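Local coordinates for variable region-containing chitin-binding protein 3 (Branchiostoma floridae, PDB 1XT5) that probably binds and perhaps hydrolyses chitin as a full-length protein, of which this chain is the first domain, an immune-type V-set immunoglobulin module, at residues G19-P25 and T93-V99; S50-F54 and F77-L81; E69-K74 and V86-A90; G105-V111 and D123-L129. One frame throughout, in Å; residues are numbered along the deposited sequence. Where two conformers were deposited one is given.

Contact 1 of 4, residues G19-P25 and T93-V99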
loop_
_atom_site.group_PDB
_atom_site.type_symbol
_atom_site.label_atom_id
_atom_site.label_comp_id
_atom_site.label_asym_id
_atom_site.label_seq_id
_atom_site.Cartn_x
_atom_site.Cartn_y
_atom_site.Cartn_z
ATOM N N GLY A 19 13.239 4.106 14.954
ATOM C CA GLY A 19 12.995 3.086 15.916
ATOM C C GLY A 19 11.528 2.986 16.245
ATOM O O GLY A 19 11.105 1.982 16.835
ATOM N N GLY A 20 10.738 3.969 15.852
ATOM C CA GLY A 20 9.330 3.979 16.157
ATOM C C GLY A 20 8.508 3.216 15.124
ATOM O O GLY A 20 9.045 2.617 14.203
ATOM N N THR A 21 7.212 3.189 15.334
ATOM C CA THR A 21 6.210 2.588 14.499
ATOM C C THR A 21 5.341 3.682 13.893
ATOM O O THR A 21 4.939 4.631 14.588
ATOM C CB THR A 21 5.378 1.579 15.273
ATOM O OG1 THR A 21 6.242 0.518 15.729
ATOM C CG2 THR A 21 4.260 0.971 14.431
ATOM N N VAL A 22 5.054 3.590 12.602
ATOM C CA VAL A 22 4.280 4.567 11.902
ATOM C C VAL A 22 3.245 3.885 11.022
ATOM O O VAL A 22 3.450 2.781 10.539
ATOM C CB VAL A 22 5.182 5.517 11.068
ATOM C CG1 VAL A 22 5.865 4.747 9.940
ATOM C CG2 VAL A 22 4.529 6.778 10.601
ATOM N N GLU A 23 2.126 4.592 10.769
ATOM C CA GLU A 23 1.142 4.142 9.824
ATOM C C GLU A 23 0.950 5.168 8.680
ATOM O O GLU A 23 0.921 6.384 8.949
ATOM C CB GLU A 23 -0.159 3.823 10.516
ATOM C CG GLU A 23 -0.007 2.658 11.524
ATOM C CD GLU A 23 -1.212 1.976 12.057
ATOM O OE1 GLU A 23 -2.310 2.371 11.619
ATOM O OE2 GLU A 23 -0.993 1.067 12.869
ATOM N N LEU A 24 0.814 4.649 7.487
ATOM C CA LEU A 24 0.656 5.455 6.285
ATOM C C LEU A 24 -0.752 5.145 5.747
ATOM O O LEU A 24 -0.954 4.079 5.178
ATOM C CB LEU A 24 1.673 5.158 5.213
ATOM C CG LEU A 24 3.110 5.477 5.643
ATOM C CD1 LEU A 24 3.788 4.676 6.686
ATOM C CD2 LEU A 24 4.058 5.318 4.427
ATOM N N PRO A 25 -1.752 6.002 5.999
ATOM C CA PRO A 25 -3.116 5.660 5.615
ATOM C C PRO A 25 -3.329 5.533 4.119
ATOM O O PRO A 25 -2.776 6.264 3.308
ATOM C CB PRO A 25 -3.940 6.812 6.228
ATOM C CG PRO A 25 -3.117 7.286 7.369
ATOM C CD PRO A 25 -1.720 7.229 6.829
ATOM N N THR A 93 -4.046 0.749 4.730
ATOM C CA THR A 93 -3.045 1.442 5.506
ATOM C C THR A 93 -1.883 0.533 5.826
ATOM O O THR A 93 -2.068 -0.614 6.264
ATOM C CB THR A 93 -3.701 1.930 6.803
ATOM O OG1 THR A 93 -4.696 2.853 6.419
ATOM C CG2 THR A 93 -2.720 2.488 7.812
ATOM N N LEU A 94 -0.675 1.062 5.602
ATOM C CA LEU A 94 0.572 0.372 5.883
ATOM C C LEU A 94 1.065 0.717 7.291
ATOM O O LEU A 94 1.093 1.884 7.656
ATOM C CB LEU A 94 1.620 0.854 4.887
ATOM C CG LEU A 94 3.044 0.283 5.064
ATOM C CD1 LEU A 94 3.074 -1.194 4.730
ATOM C CD2 LEU A 94 4.011 1.051 4.180
ATOM N N ARG A 95 1.473 -0.302 8.032
ATOM C CA ARG A 95 2.158 -0.146 9.323
ATOM C C ARG A 95 3.610 -0.565 9.125
ATOM O O ARG A 95 3.886 -1.662 8.624
ATOM C CB ARG A 95 1.493 -1.027 10.379
ATOM C CG ARG A 95 2.103 -0.896 11.766
ATOM C CD ARG A 95 1.316 -1.687 12.784
ATOM N NE ARG A 95 1.721 -1.724 14.164
ATOM C CZ ARG A 95 2.523 -2.665 14.650
ATOM N NH1 ARG A 95 3.082 -3.639 13.928
ATOM N NH2 ARG A 95 2.809 -2.579 15.952
ATOM N N LEU A 96 4.536 0.296 9.533
ATOM C CA LEU A 96 5.975 0.028 9.466
ATOM C C LEU A 96 6.546 0.138 10.843
ATOM O O LEU A 96 6.399 1.188 11.525
ATOM C CB LEU A 96 6.588 0.970 8.453
ATOM C CG LEU A 96 8.034 0.673 8.145
ATOM C CD1 LEU A 96 8.208 -0.674 7.449
ATOM C CD2 LEU A 96 8.601 1.819 7.307
ATOM N N THR A 97 7.191 -0.926 11.330
ATOM C CA THR A 97 7.797 -0.914 12.686
ATOM C C THR A 97 9.309 -0.712 12.563
ATOM O O THR A 97 9.904 -0.859 11.490
ATOM C CB THR A 97 7.537 -2.219 13.432
ATOM O OG1 THR A 97 8.132 -3.278 12.699
ATOM C CG2 THR A 97 6.081 -2.493 13.521
ATOM N N HIS A 98 9.911 -0.403 13.723
ATOM C CA HIS A 98 11.380 -0.290 13.829
ATOM C C HIS A 98 11.938 0.601 12.704
ATOM O O HIS A 98 12.852 0.205 11.978
ATOM C CB HIS A 98 12.066 -1.636 13.800
ATOM C CG HIS A 98 11.635 -2.491 14.890
ATOM N ND1 HIS A 98 12.133 -2.387 16.159
ATOM C CD2 HIS A 98 10.752 -3.524 14.864
ATOM C CE1 HIS A 98 11.524 -3.305 16.889
ATOM N NE2 HIS A 98 10.698 -4.036 16.164
ATOM N N VAL A 99 11.347 1.796 12.548
ATOM C CA VAL A 99 11.693 2.633 11.421
ATOM C C VAL A 99 13.165 2.991 11.411
ATOM O O VAL A 99 13.742 3.446 12.395
ATOM C CB VAL A 99 10.782 3.886 11.402
ATOM C CG1 VAL A 99 11.282 4.899 10.437
ATOM C CG2 VAL A 99 9.348 3.493 11.096
HETATM O O HOH W 1 8.913 0.191 16.325
#

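Contact 2 of 4, residues S50-F54 and F77-L81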
loop_
_atom_site.group_PDB
_atom_site.type_symbol
_atom_site.label_atom_id
_atom_site.label_comp_id
_atom_site.label_asym_id
_atom_site.label_seq_id
_atom_site.Cartn_x
_atom_site.Cartn_y
_atom_site.Cartn_z
ATOM N N SER A 50 10.766 2.285 -8.141
ATOM C CA SER A 50 10.524 1.987 -6.746
ATOM C C SER A 50 11.111 0.647 -6.386
ATOM O O SER A 50 11.536 -0.147 -7.203
ATOM C CB SER A 50 9.006 1.993 -6.452
ATOM O OG SER A 50 8.419 0.901 -7.144
ATOM N N THR A 51 11.100 0.372 -5.085
ATOM C CA THR A 51 11.368 -0.934 -4.531
ATOM C C THR A 51 10.126 -1.410 -3.769
ATOM O O THR A 51 9.354 -0.625 -3.198
ATOM C CB THR A 51 12.630 -0.947 -3.662
ATOM O OG1 THR A 51 13.067 -2.288 -3.443
ATOM C CG2 THR A 51 12.400 -0.285 -2.345
ATOM N N LYS A 52 9.894 -2.723 -3.767
ATOM C CA LYS A 52 8.725 -3.286 -3.109
ATOM C C LYS A 52 8.824 -3.204 -1.625
ATOM O O LYS A 52 9.822 -3.615 -1.020
ATOM C CB LYS A 52 8.542 -4.761 -3.551
ATOM C CG LYS A 52 8.175 -4.909 -4.999
ATOM C CD LYS A 52 8.249 -6.399 -5.362
ATOM C CE LYS A 52 6.986 -7.125 -4.958
ATOM N NZ LYS A 52 6.780 -8.404 -5.674
ATOM N N VAL A 53 7.716 -2.780 -0.992
ATOM C CA VAL A 53 7.570 -2.810 0.469
ATOM C C VAL A 53 6.652 -3.972 0.883
ATOM O O VAL A 53 6.971 -4.780 1.738
ATOM C CB VAL A 53 7.074 -1.468 1.000
ATOM C CG1 VAL A 53 6.856 -1.521 2.484
ATOM C CG2 VAL A 53 8.053 -0.367 0.590
ATOM N N PHE A 54 5.476 -4.009 0.271
ATOM C CA PHE A 54 4.416 -4.914 0.609
ATOM C C PHE A 54 3.613 -5.210 -0.645
ATOM O O PHE A 54 3.375 -4.316 -1.452
ATOM C CB PHE A 54 3.521 -4.309 1.698
ATOM C CG PHE A 54 2.318 -5.165 2.077
ATOM C CD1 PHE A 54 2.420 -6.060 3.139
ATOM C CD2 PHE A 54 1.126 -5.068 1.370
ATOM C CE1 PHE A 54 1.331 -6.866 3.456
ATOM C CE2 PHE A 54 0.041 -5.895 1.665
ATOM C CZ PHE A 54 0.193 -6.758 2.725
ATOM N N PHE A 77 8.798 -7.201 1.837
ATOM C CA PHE A 77 9.947 -7.452 0.985
ATOM C C PHE A 77 11.202 -6.736 1.398
ATOM O O PHE A 77 11.179 -5.648 1.972
ATOM C CB PHE A 77 9.645 -7.058 -0.493
ATOM C CG PHE A 77 8.540 -7.867 -1.112
ATOM C CD1 PHE A 77 7.228 -7.450 -0.995
ATOM C CD2 PHE A 77 8.839 -9.035 -1.816
ATOM C CE1 PHE A 77 6.183 -8.156 -1.526
ATOM C CE2 PHE A 77 7.792 -9.750 -2.337
ATOM C CZ PHE A 77 6.490 -9.319 -2.197
ATOM N N GLY A 78 12.364 -7.354 1.066
ATOM C CA GLY A 78 13.609 -6.642 1.164
ATOM C C GLY A 78 13.875 -6.172 2.580
ATOM O O GLY A 78 13.728 -6.909 3.553
ATOM N N ASP A 79 14.334 -4.922 2.679
ATOM C CA ASP A 79 14.655 -4.368 3.959
ATOM C C ASP A 79 13.437 -4.194 4.852
ATOM O O ASP A 79 13.590 -3.870 6.013
ATOM C CB ASP A 79 15.333 -3.007 3.725
ATOM C CG ASP A 79 16.749 -3.172 3.197
ATOM O OD1 ASP A 79 17.372 -4.217 3.245
ATOM O OD2 ASP A 79 17.181 -2.129 2.712
ATOM N N PHE A 80 12.240 -4.355 4.309
ATOM C CA PHE A 80 11.004 -4.184 5.050
ATOM C C PHE A 80 10.436 -5.479 5.569
ATOM O O PHE A 80 9.426 -5.462 6.243
ATOM C CB PHE A 80 9.928 -3.475 4.181
ATOM C CG PHE A 80 10.478 -2.167 3.594
ATOM C CD1 PHE A 80 11.042 -2.194 2.334
ATOM C CD2 PHE A 80 10.420 -1.041 4.335
ATOM C CE1 PHE A 80 11.626 -1.073 1.787
ATOM C CE2 PHE A 80 10.998 0.145 3.807
ATOM C CZ PHE A 80 11.566 0.067 2.552
ATOM N N LEU A 81 11.062 -6.586 5.191
ATOM C CA LEU A 81 10.532 -7.891 5.571
ATOM C C LEU A 81 10.485 -7.959 7.057
ATOM O O LEU A 81 11.457 -7.703 7.752
ATOM C CB LEU A 81 11.374 -9.022 4.965
ATOM C CG LEU A 81 10.729 -10.393 4.916
ATOM C CD1 LEU A 81 11.475 -11.281 3.893
ATOM C CD2 LEU A 81 10.650 -11.134 6.232
#

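Contact 3 of 4, residues E69-K74 and V86-A90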
loop_
_atom_site.group_PDB
_atom_site.type_symbol
_atom_site.label_atom_id
_atom_site.label_comp_id
_atom_site.label_asym_id
_atom_site.label_seq_id
_atom_site.Cartn_x
_atom_site.Cartn_y
_atom_site.Cartn_z
ATOM N N GLU A 69 -10.013 -11.897 5.571
ATOM C CA GLU A 69 -8.662 -11.465 5.851
ATOM C C GLU A 69 -7.671 -12.599 6.065
ATOM O O GLU A 69 -6.521 -12.529 5.616
ATOM C CB GLU A 69 -8.635 -10.510 7.035
ATOM C CG GLU A 69 -7.496 -9.509 6.952
ATOM C CD GLU A 69 -7.701 -8.445 5.901
ATOM O OE1 GLU A 69 -8.835 -8.011 5.690
ATOM O OE2 GLU A 69 -6.683 -8.032 5.277
ATOM N N SER A 70 -8.158 -13.677 6.692
ATOM C CA SER A 70 -7.368 -14.879 6.903
ATOM C C SER A 70 -7.080 -15.694 5.671
ATOM O O SER A 70 -6.193 -16.572 5.698
ATOM C CB SER A 70 -8.046 -15.772 7.990
ATOM O OG SER A 70 -9.290 -16.322 7.457
ATOM N N ASP A 71 -7.777 -15.446 4.573
ATOM C CA ASP A 71 -7.611 -16.158 3.319
ATOM C C ASP A 71 -7.110 -15.131 2.298
ATOM O O ASP A 71 -7.841 -14.630 1.475
ATOM C CB ASP A 71 -8.913 -16.766 2.854
ATOM C CG ASP A 71 -8.687 -17.715 1.677
ATOM O OD1 ASP A 71 -7.539 -17.983 1.317
ATOM O OD2 ASP A 71 -9.746 -18.180 1.197
ATOM N N SER A 72 -5.827 -14.813 2.419
ATOM C CA SER A 72 -5.230 -13.759 1.642
ATOM C C SER A 72 -3.748 -14.060 1.470
ATOM O O SER A 72 -3.143 -14.731 2.308
ATOM C CB SER A 72 -5.398 -12.395 2.307
ATOM O OG SER A 72 -4.771 -12.344 3.560
ATOM N N TYR A 73 -3.177 -13.455 0.459
ATOM C CA TYR A 73 -1.729 -13.332 0.255
ATOM C C TYR A 73 -1.287 -12.005 0.845
ATOM O O TYR A 73 -1.868 -10.985 0.507
ATOM C CB TYR A 73 -1.424 -13.336 -1.251
ATOM C CG TYR A 73 -0.009 -12.888 -1.564
ATOM C CD1 TYR A 73 1.082 -13.564 -1.114
ATOM C CD2 TYR A 73 0.186 -11.738 -2.350
ATOM C CE1 TYR A 73 2.370 -13.151 -1.406
ATOM C CE2 TYR A 73 1.486 -11.332 -2.641
ATOM C CZ TYR A 73 2.574 -12.008 -2.186
ATOM O OH TYR A 73 3.846 -11.570 -2.504
ATOM N N LYS A 74 -0.263 -12.051 1.694
ATOM C CA LYS A 74 0.346 -10.845 2.236
ATOM C C LYS A 74 1.831 -11.084 2.337
ATOM O O LYS A 74 2.234 -12.091 2.931
ATOM C CB LYS A 74 -0.220 -10.477 3.602
ATOM C CG LYS A 74 -1.685 -10.120 3.591
ATOM C CD LYS A 74 -2.171 -9.578 4.932
ATOM C CE LYS A 74 -3.627 -9.227 4.881
ATOM N NZ LYS A 74 -4.162 -8.609 6.103
ATOM N N VAL A 86 -0.065 -4.858 6.465
ATOM C CA VAL A 86 -1.335 -4.247 6.110
ATOM C C VAL A 86 -2.416 -5.063 6.779
ATOM O O VAL A 86 -2.677 -6.198 6.376
ATOM C CB VAL A 86 -1.509 -4.161 4.576
ATOM C CG1 VAL A 86 -2.887 -3.629 4.211
ATOM C CG2 VAL A 86 -0.468 -3.237 3.960
ATOM N N ALA A 87 -3.061 -4.500 7.797
ATOM C CA ALA A 87 -4.048 -5.244 8.584
ATOM C C ALA A 87 -5.328 -5.535 7.808
ATOM O O ALA A 87 -5.985 -6.553 8.092
ATOM C CB ALA A 87 -4.413 -4.470 9.845
ATOM N N ASN A 88 -5.699 -4.647 6.918
ATOM C CA ASN A 88 -6.995 -4.740 6.234
ATOM C C ASN A 88 -6.783 -4.408 4.771
ATOM O O ASN A 88 -6.610 -3.246 4.413
ATOM C CB ASN A 88 -7.983 -3.754 6.866
ATOM C CG ASN A 88 -9.359 -3.840 6.254
ATOM O OD1 ASN A 88 -9.616 -4.378 5.269
ATOM N ND2 ASN A 88 -10.316 -3.104 6.841
ATOM N N LEU A 89 -6.791 -5.437 3.892
ATOM C CA LEU A 89 -6.517 -5.152 2.500
ATOM C C LEU A 89 -7.563 -4.308 1.841
ATOM O O LEU A 89 -7.281 -3.644 0.824
ATOM C CB LEU A 89 -6.316 -6.474 1.736
ATOM C CG LEU A 89 -5.048 -7.238 2.045
ATOM C CD1 LEU A 89 -5.114 -8.637 1.485
ATOM C CD2 LEU A 89 -3.812 -6.528 1.534
ATOM N N ALA A 90 -8.779 -4.280 2.360
ATOM C CA ALA A 90 -9.842 -3.430 1.838
ATOM C C ALA A 90 -9.656 -1.978 2.255
ATOM O O ALA A 90 -10.352 -1.109 1.664
ATOM C CB ALA A 90 -11.219 -3.902 2.313
#

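Contact 4 of 4, residues G105-V111 and D123-L129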
loop_
_atom_site.group_PDB
_atom_site.type_symbol
_atom_site.label_atom_id
_atom_site.label_comp_id
_atom_site.label_asym_id
_atom_site.label_seq_id
_atom_site.Cartn_x
_atom_site.Cartn_y
_atom_site.Cartn_z
ATOM N N GLY A 105 11.233 8.806 2.950
ATOM C CA GLY A 105 11.054 8.793 1.528
ATOM C C GLY A 105 9.600 8.839 1.149
ATOM O O GLY A 105 8.768 9.386 1.890
ATOM N N ARG A 106 9.308 8.253 -0.002
ATOM C CA ARG A 106 7.998 8.348 -0.609
ATOM C C ARG A 106 7.407 6.958 -0.816
ATOM O O ARG A 106 8.025 6.121 -1.494
ATOM C CB ARG A 106 8.072 9.096 -1.925
ATOM C CG ARG A 106 6.703 9.385 -2.549
ATOM C CD ARG A 106 6.777 10.367 -3.688
ATOM N NE ARG A 106 7.319 11.661 -3.282
ATOM C CZ ARG A 106 6.656 12.668 -2.792
ATOM N NH1 ARG A 106 5.357 12.574 -2.547
ATOM N NH2 ARG A 106 7.262 13.803 -2.502
ATOM N N TYR A 107 6.246 6.701 -0.253
ATOM C CA TYR A 107 5.601 5.418 -0.262
ATOM C C TYR A 107 4.311 5.512 -1.058
ATOM O O TYR A 107 3.402 6.265 -0.717
ATOM C CB TYR A 107 5.307 4.965 1.179
ATOM C CG TYR A 107 6.535 4.617 1.956
ATOM C CD1 TYR A 107 7.354 5.567 2.511
ATOM C CD2 TYR A 107 6.924 3.283 2.131
ATOM C CE1 TYR A 107 8.501 5.247 3.198
ATOM C CE2 TYR A 107 8.049 2.915 2.824
ATOM C CZ TYR A 107 8.848 3.930 3.383
ATOM O OH TYR A 107 9.965 3.565 4.066
ATOM N N TRP A 108 4.220 4.728 -2.119
ATOM C CA TRP A 108 3.054 4.699 -2.983
ATOM C C TRP A 108 2.135 3.569 -2.557
ATOM O O TRP A 108 2.548 2.416 -2.505
ATOM C CB TRP A 108 3.498 4.459 -4.440
ATOM C CG TRP A 108 4.266 5.622 -4.964
ATOM C CD1 TRP A 108 5.623 5.838 -4.835
ATOM C CD2 TRP A 108 3.735 6.747 -5.658
ATOM N NE1 TRP A 108 5.959 7.031 -5.404
ATOM C CE2 TRP A 108 4.841 7.612 -5.915
ATOM C CE3 TRP A 108 2.500 7.134 -6.067
ATOM C CZ2 TRP A 108 4.673 8.813 -6.582
ATOM C CZ3 TRP A 108 2.328 8.320 -6.727
ATOM C CH2 TRP A 108 3.423 9.164 -6.986
ATOM N N CYS A 109 0.865 3.938 -2.305
ATOM C CA CYS A 109 -0.217 2.979 -2.125
ATOM C C CYS A 109 -0.861 2.807 -3.505
ATOM O O CYS A 109 -1.478 3.729 -4.011
ATOM C CB CYS A 109 -1.213 3.522 -1.124
ATOM S SG CYS A 109 -2.543 2.317 -0.855
ATOM N N GLN A 110 -0.661 1.647 -4.088
ATOM C CA GLN A 110 -1.170 1.304 -5.403
ATOM C C GLN A 110 -2.202 0.196 -5.224
ATOM O O GLN A 110 -1.934 -0.817 -4.580
ATOM C CB GLN A 110 -0.041 0.844 -6.308
ATOM C CG GLN A 110 -0.525 0.435 -7.690
ATOM C CD GLN A 110 0.646 0.030 -8.524
ATOM O OE1 GLN A 110 1.365 0.859 -9.051
ATOM N NE2 GLN A 110 0.918 -1.248 -8.570
ATOM N N VAL A 111 -3.369 0.363 -5.837
ATOM C CA VAL A 111 -4.404 -0.651 -5.810
ATOM C C VAL A 111 -4.823 -0.882 -7.271
ATOM O O VAL A 111 -5.077 0.081 -8.015
ATOM C CB VAL A 111 -5.587 -0.272 -4.920
ATOM C CG1 VAL A 111 -6.569 -1.446 -4.800
ATOM C CG2 VAL A 111 -5.146 0.174 -3.542
ATOM N N ASP A 123 -4.938 2.676 -9.579
ATOM C CA ASP A 123 -4.646 4.028 -9.118
ATOM C C ASP A 123 -3.555 3.937 -8.077
ATOM O O ASP A 123 -3.314 2.860 -7.508
ATOM C CB ASP A 123 -5.900 4.749 -8.603
ATOM C CG ASP A 123 -5.746 6.243 -8.449
ATOM O OD1 ASP A 123 -4.812 6.828 -9.077
ATOM O OD2 ASP A 123 -6.548 6.849 -7.723
ATOM N N ALA A 124 -2.913 5.048 -7.790
ATOM C CA ALA A 124 -1.867 5.102 -6.770
ATOM C C ALA A 124 -1.729 6.529 -6.288
ATOM O O ALA A 124 -1.836 7.465 -7.079
ATOM C CB ALA A 124 -0.518 4.627 -7.343
ATOM N N LYS A 125 -1.438 6.681 -4.996
ATOM C CA LYS A 125 -1.104 7.959 -4.395
ATOM C C LYS A 125 0.049 7.739 -3.437
ATOM O O LYS A 125 0.217 6.632 -2.904
ATOM C CB LYS A 125 -2.273 8.595 -3.655
ATOM C CG LYS A 125 -3.364 9.085 -4.573
ATOM C CD LYS A 125 -4.528 9.701 -3.854
ATOM C CE LYS A 125 -5.443 10.537 -4.743
ATOM N NZ LYS A 125 -5.944 9.777 -5.893
ATOM N N SER A 126 0.818 8.802 -3.180
ATOM C CA SER A 126 1.990 8.673 -2.321
ATOM C C SER A 126 1.805 9.385 -0.993
ATOM O O SER A 126 1.139 10.409 -0.865
ATOM C CB SER A 126 3.262 9.164 -3.007
ATOM O OG SER A 126 3.381 10.577 -3.008
ATOM N N VAL A 127 2.492 8.814 0.006
ATOM C CA VAL A 127 2.583 9.358 1.351
ATOM C C VAL A 127 4.087 9.473 1.675
ATOM O O VAL A 127 4.798 8.485 1.585
ATOM C CB VAL A 127 1.900 8.442 2.378
ATOM C CG1 VAL A 127 1.904 9.096 3.741
ATOM C CG2 VAL A 127 0.464 8.130 1.959
ATOM N N VAL A 128 4.515 10.674 1.999
ATOM C CA VAL A 128 5.891 10.857 2.434
ATOM C C VAL A 128 6.064 10.463 3.861
ATOM O O VAL A 128 5.215 10.807 4.716
ATOM C CB VAL A 128 6.276 12.367 2.220
ATOM C CG1 VAL A 128 7.572 12.708 2.931
ATOM C CG2 VAL A 128 6.411 12.661 0.757
ATOM N N LEU A 129 7.135 9.774 4.146
ATOM C CA LEU A 129 7.550 9.455 5.505
ATOM C C LEU A 129 8.797 10.322 5.844
ATOM O O LEU A 129 9.808 10.190 5.185
ATOM C CB LEU A 129 7.913 8.003 5.639
ATOM C CG LEU A 129 8.422 7.583 7.042
ATOM C CD1 LEU A 129 7.409 7.922 8.113
ATOM C CD2 LEU A 129 8.803 6.107 6.985
#

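Contact 1 of 4, residues G19-P25 and T93-V99
Six backbone hydrogen bonds join these antiparallel segments. Val22 and Leu96 bond reciprocally (Val22 N to Leu96 O 3.0 Å, Leu96 N to Val22 O 2.9 Å), as do Leu24 and Leu94 (Leu24 N to Leu94 O 2.8 Å, Leu94 N to Leu24 O 3.1 Å). Past the regular strands, Gly19 N reaches Val99 O at 2.7 Å and Val99 N reaches Gly20 O at 3.0 Å. Beside these bonds a water bridges the two segments: it donates to Gly19 O, accepts from His98 N and bonds to Thr21 OG1. Glu23 and Arg95 form the non-hydrogen-bonded pair on the exposed face; their charges stay beyond salt-bridge range (OE2 of Glu23 to NE of Arg95, 4.1 Å). The opposite face is apolar: Val22 CG1 lies 3.9 Å from Val99 CG2, and Leu24 CD2 4.3 Å from Leu94 CD2. Just beyond, Thr93 OG1 bonds to the backbone N of disulfide-forming Cys26. This is the pairing of B and E strands in an immunoglobulin sandwich. Strand 84-86 continues the sheet beside 94-96, Leu24 and Leu94 meet Trp41 of the facing sheet, and Val22 and Val99 pack on strand 13-17.

Contact 2 of 4, residues S50-F54 and F77-L81
Thr51 opens the contact with a light touch, its CG2 lying 4.3 Å from CE1 of Phe80, near the plane of that ring. Lys52 then ends over one face of Phe77: CE sits 3.6 Å from the ring centroid in a CH-pi contact, and NZ, 4.1 Å from the same centroid, adds an off-centre cation-pi interaction. Val53 supplies the sole hydrogen bond between the segments, from Phe77 N to Val53 O (3.0 Å), while its CG2 points over the face of the Phe80 ring, 3.9 Å from the centroid. Phe80 is held in place by a tight turn, with Phe80 N bonded to Phe77 O at 2.9 Å, so both rings reach back to the strand. At Phe54 the backbone carbon C approaches Phe77 CE1 (4.0 Å), but its side chain turns away towards Val86 and Leu89. Opposite Trp41, Val53 and Phe54 both hydrogen-bond to its backbone: a classic beta bulge, here in strand C' of a V-set immunoglobulin domain, on which the loop from C'' to D folds back.

Contact 3 of 4, residues E69-K74 and V86-A90
The carboxylate of Glu69 and the ammonium of Lys74 organise the polar network. Glu69 OE2 accepts from Leu89 N (2.9 Å) and forms a salt bridge with Lys74 NZ (2.7 Å), while OE1 of the same residue is engaged by Tyr58 OH. Lys74 NZ in turn donates to Val86 O at 2.8 Å, so a single amine ties the carboxylate to the opposite backbone. Because Lys74 belongs to the C'' strand of the V-set fold, at the edge of one sheet, and Val86 to the region where strand D leaves the other, these bonds span the rim of the sandwich. Within 69-74, Ser72 OG donates to Glu69 O (2.7 Å), and both carboxylate oxygens of Asp71 have partners, OD1 in Asn59 and OD2, weakly, in Gln61. Across the turn at 88-90, Ala90 N is hydrogen-bonded to Tyr58 OH and, weakly, to Asn88 OD1 (3.0 Å). Beneath the charges Leu89 provides the apolar part: its CG lies 3.7 Å from Lys74 CE and its CD1 3.9 Å from Ser72 CB.

Contact 4 of 4, residues G105-V111 and D123-L129
This antiparallel pairing is the F-G hairpin of the V-set immunoglobulin domain, in the sheet facing the one that carries the B and E strands. Seven residue pairs are in register, with eight backbone hydrogen bonds. The short ones include Tyr107 with Val127 (Val127 N to Tyr107 O 2.8 Å, Tyr107 N to Val127 O 2.9 Å) and Cys109 N to Lys125 O (2.8 Å); at the far end Val111 and Asp123 bond both ways at 3.0 Å (Val111 N to Asp123 O, Asp123 N to Val111 O). Tyr107, Cys109, Val111, Val127 and Leu129 face the interior. There Cys109 forms the disulfide with Cys26 of the opposing sheet, and Tyr107 OH bonds to Asp103 O in a tyrosine corner, part of the immunoglobulin D-x-G-x-Y-x-C signature. The Tyr107 ring also rests on the partner strand, CE1 lying 3.7 Å from Leu129 CB. On the same side, at the edge, Lys125 NZ and Asp123 OD2 form a long salt bridge (3.5 Å), and both also bond to the backbone of Val7. The outer face carries Arg106, Trp108, Gln110, Ala124, Ser126 and Val128; the Trp108 indole NE1 bonds to Gly44 O. Ser126 is used twice here: its CB sits over the six-membered ring of Trp108, 3.5 Å from the centroid, and its OG accepts from Arg106 NH1 at 2.8 Å.

Overall arrangement
Contacts 1 and 4 are regular strand pairings, one in each sheet of the sandwich, and their inner faces meet in the core: Leu24 CD2 lies 3.5 Å from Tyr107 CB. Contacts 2 and 3 instead tie strands C' and C'' to the segments on either side of strand D, and depend on side chains more than on backbone bonds: aromatic in contact 2, charged in contact 3. Phe54 joins these two, its CE2 3.5 Å from Val86 CG2. Phe80 links contact 2 to both sheets, touching Leu96 and Tyr107. Contact 4 is the most central; contact 3, at the rim, stays about 6 Å from it at the nearest atoms.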